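Local atomic coordinates of amidohydrolase 3 domain-containing protein (Pyrococcus furiosus, PDB entry 3ICJ), a protein that is an uncharacterized zinc-binding member of the amidohydrolase family that probably hydrolyses carbon-nitrogen bonds other than peptide bonds. Residues S368-H373 / Q476-E481. Sequence-based numbering, arbitrary orientation.
Sequences SGRIEH and QVTLAE. With ZN (zinc ion), chain C.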
ATOM      1  N   SER A 368     -14.794   4.308  15.204  1.00 42.67           N
ATOM      2  CA  SER A 368     -13.604   3.461  15.296  1.00 47.29           C
ATOM      3  C   SER A 368     -12.944   3.337  13.920  1.00 44.97           C
ATOM      4  O   SER A 368     -13.329   2.499  13.109  1.00 41.95           O
ATOM      5  CB  SER A 368     -13.947   2.103  15.913  1.00 55.42           C
ATOM      6  OG  SER A 368     -12.831   1.596  16.634  1.00 64.67           O
ATOM      7  N   GLY A 369     -11.972   4.207  13.651  1.00 38.93           N
ATOM      8  CA  GLY A 369     -11.363   4.265  12.334  1.00 39.69           C
ATOM      9  C   GLY A 369     -10.099   3.441  12.300  1.00 39.30           C
ATOM     10  O   GLY A 369      -9.837   2.642  13.204  1.00 36.33           O
ATOM     11  N   ARG A 370      -9.324   3.615  11.235  1.00 35.17           N
ATOM     12  CA  ARG A 370      -8.030   3.016  11.168  1.00 37.87           C
ATOM     13  C   ARG A 370      -6.955   4.077  10.988  1.00 34.48           C
ATOM     14  O   ARG A 370      -7.203   5.151  10.422  1.00 36.22           O
ATOM     15  CB  ARG A 370      -7.933   1.896  10.087  1.00 34.62           C
ATOM     16  CG  ARG A 370      -8.429   2.269   8.729  1.00 36.63           C
ATOM     17  CD  ARG A 370      -8.352   1.093   7.742  1.00 35.59           C
ATOM     18  NE  ARG A 370      -6.991   0.927   7.208  1.00 37.09           N
ATOM     19  CZ  ARG A 370      -6.648   0.033   6.284  1.00 42.25           C
ATOM     20  NH1 ARG A 370      -7.550  -0.816   5.796  1.00 39.36           N
ATOM     21  NH2 ARG A 370      -5.391  -0.027   5.858  1.00 37.88           N
ATOM     22  N   ILE A 371      -5.755   3.747  11.463  1.00 37.27           N
ATOM     23  CA  ILE A 371      -4.587   4.604  11.308  1.00 37.62           C
ATOM     24  C   ILE A 371      -3.558   3.875  10.437  1.00 35.13           C
ATOM     25  O   ILE A 371      -3.224   2.715  10.679  1.00 41.33           O
ATOM     26  CB  ILE A 371      -3.977   5.040  12.706  1.00 33.39           C
ATOM     27  CG1 ILE A 371      -4.918   6.001  13.426  1.00 34.97           C
ATOM     28  CG2 ILE A 371      -2.588   5.686  12.542  1.00 32.07           C
ATOM     29  CD1 ILE A 371      -4.488   6.293  14.886  1.00 38.03           C
ATOM     30  N   GLU A 372      -3.103   4.561   9.395  1.00 33.82           N
ATOM     31  CA  GLU A 372      -2.050   4.069   8.532  1.00 34.01           C
ATOM     32  C   GLU A 372      -0.717   4.549   9.102  1.00 37.70           C
ATOM     33  O   GLU A 372      -0.575   5.732   9.452  1.00 37.41           O
ATOM     34  CB  GLU A 372      -2.211   4.641   7.113  1.00 36.39           C
ATOM     35  CG  GLU A 372      -3.645   4.584   6.600  1.00 38.89           C
ATOM     36  CD  GLU A 372      -4.223   3.188   6.738  1.00 42.99           C
ATOM     37  OE1 GLU A 372      -3.694   2.265   6.092  1.00 37.79           O
ATOM     38  OE2 GLU A 372      -5.186   3.008   7.517  1.00 46.71           O
ATOM     39  N   HIS A 373       0.236   3.619   9.159  1.00 35.70           N
ATOM     40  CA  HIS A 373       1.625   3.791   9.654  1.00 37.81           C
ATOM     41  C   HIS A 373       1.768   3.705  11.168  1.00 39.30           C
ATOM     42  O   HIS A 373       2.441   2.791  11.663  1.00 42.36           O
ATOM     43  CB  HIS A 373       2.341   5.017   9.057  1.00 41.86           C
ATOM     44  CG  HIS A 373       2.162   5.143   7.573  1.00 43.39           C
ATOM     45  ND1 HIS A 373       2.604   4.186   6.689  1.00 56.27           N
ATOM     46  CD2 HIS A 373       1.529   6.078   6.826  1.00 45.50           C
ATOM     47  CE1 HIS A 373       2.277   4.535   5.457  1.00 60.31           C
ATOM     48  NE2 HIS A 373       1.622   5.681   5.515  1.00 52.14           N
ATOM     49  N   GLN A 476      -8.835  -8.048   8.942  1.00 37.00           N
ATOM     50  CA  GLN A 476      -9.590  -7.412  10.038  1.00 40.53           C
ATOM     51  C   GLN A 476      -9.450  -5.912  10.037  1.00 37.59           C
ATOM     52  O   GLN A 476     -10.404  -5.205  10.305  1.00 39.50           O
ATOM     53  CB  GLN A 476      -9.197  -7.983  11.395  1.00 38.53           C
ATOM     54  CG  GLN A 476      -9.696  -9.397  11.547  1.00 49.22           C
ATOM     55  CD  GLN A 476     -10.161  -9.687  12.932  1.00 66.39           C
ATOM     56  OE1 GLN A 476      -9.362 -10.016  13.819  1.00 61.08           O
ATOM     57  NE2 GLN A 476     -11.470  -9.576  13.140  1.00 70.00           N
ATOM     58  N   VAL A 477      -8.261  -5.442   9.682  1.00 35.02           N
ATOM     59  CA  VAL A 477      -7.954  -4.026   9.628  1.00 35.86           C
ATOM     60  C   VAL A 477      -8.719  -3.360   8.478  1.00 37.49           C
ATOM     61  O   VAL A 477      -9.098  -2.192   8.577  1.00 38.98           O
ATOM     62  CB  VAL A 477      -6.410  -3.844   9.606  1.00 39.17           C
ATOM     63  CG1 VAL A 477      -5.975  -2.543   8.993  1.00 40.76           C
ATOM     64  CG2 VAL A 477      -5.906  -3.978  11.045  1.00 34.32           C
ATOM     65  N   THR A 478      -9.005  -4.146   7.429  1.00 35.43           N
ATOM     66  CA  THR A 478      -9.758  -3.701   6.253  1.00 34.25           C
ATOM     67  C   THR A 478     -11.266  -4.105   6.313  1.00 33.53           C
ATOM     68  O   THR A 478     -11.968  -4.073   5.298  1.00 37.52           O
ATOM     69  CB  THR A 478      -9.044  -4.222   4.959  1.00 33.29           C
ATOM     70  OG1 THR A 478      -7.611  -4.050   5.106  1.00 34.56           O
ATOM     71  CG2 THR A 478      -9.476  -3.446   3.710  1.00 46.29           C
ATOM     72  N   LEU A 479     -11.744  -4.493   7.502  1.00 34.54           N
ATOM     73  CA  LEU A 479     -13.157  -4.850   7.736  1.00 39.17           C
ATOM     74  C   LEU A 479     -13.702  -5.914   6.773  1.00 42.15           C
ATOM     75  O   LEU A 479     -14.851  -5.834   6.325  1.00 36.56           O
ATOM     76  CB  LEU A 479     -14.041  -3.599   7.721  1.00 36.10           C
ATOM     77  CG  LEU A 479     -13.639  -2.432   8.652  1.00 36.86           C
ATOM     78  CD1 LEU A 479     -14.617  -1.265   8.436  1.00 39.75           C
ATOM     79  CD2 LEU A 479     -13.637  -2.853  10.159  1.00 33.34           C
ATOM     80  N   ALA A 480     -12.857  -6.906   6.489  1.00 39.89           N
ATOM     81  CA  ALA A 480     -13.117  -7.981   5.526  1.00 36.62           C
ATOM     82  C   ALA A 480     -13.163  -9.289   6.291  1.00 36.86           C
ATOM     83  O   ALA A 480     -12.152  -9.994   6.402  1.00 36.60           O
ATOM     84  CB  ALA A 480     -11.996  -8.019   4.503  1.00 39.84           C
ATOM     85  N   GLU A 481     -14.335  -9.600   6.829  1.00 40.91           N
ATOM     86  CA  GLU A 481     -14.478 -10.623   7.873  1.00 47.05           C
ATOM     87  C   GLU A 481     -14.364 -12.066   7.357  1.00 41.33           C
ATOM     88  O   GLU A 481     -14.121 -12.994   8.137  1.00 44.52           O
ATOM     89  CB  GLU A 481     -15.808 -10.436   8.634  1.00 52.75           C
ATOM     90  CG  GLU A 481     -16.024  -9.035   9.275  1.00 65.84           C
ATOM     91  CD  GLU A 481     -14.927  -8.607  10.277  1.00 73.55           C
ATOM     92  OE1 GLU A 481     -14.338  -9.472  10.980  1.00 69.30           O
ATOM     93  OE2 GLU A 481     -14.668  -7.381  10.364  1.00 75.56           O
TER
HETATM   94 ZN    ZN C 602       0.697   7.417   4.147  0.50 66.73          ZN
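V477 sets its CG1 methyl over the centre of the R370 guanidinium, 3.8 Å from R370 CZ, and the two side chains cross at about a right angle. With CG1 anti to the backbone N of V477 (chi1 156°), that branch is the one laid on the guanidinium face. On the arginine, a bend at chi3 (-80°) turns the guanidinium out of line with its stem. T478 meets the same group obliquely: R370 NH1 lies 3.3 Å from T478 OG1, but an N-H...O angle of 129° makes this a weak hydrogen bond, and the hydroxyl also bonds to the carbonyl of S474. T478 CG2 sits at the guanidinium edge, in plane. The remaining nitrogens take E372 in a side-on salt bridge, R370 NE to E372 OE2 at 2.8 Å and R370 NH2 to E372 OE1 at 2.9 Å, both oxygens met syn with the nitrogens tilted somewhat out of the carboxylate plane. Strand 370-371 is one of the parallel strands of the (beta/alpha)8 barrel characteristic of the amidohydrolase family, while helix 463-477 ends in a Schellman motif with L479, at positive phi, as C-prime. H373 binds one zinc through NE2 at 2.4 Å, and E372 OE1 is hydrogen-bonded to H101, a ligand of the other zinc, which makes E372 second-shell and R370 one layer further out. A leucine in place of R370 would probably leave the buried E372 carboxylate without its charged mate and freer to turn.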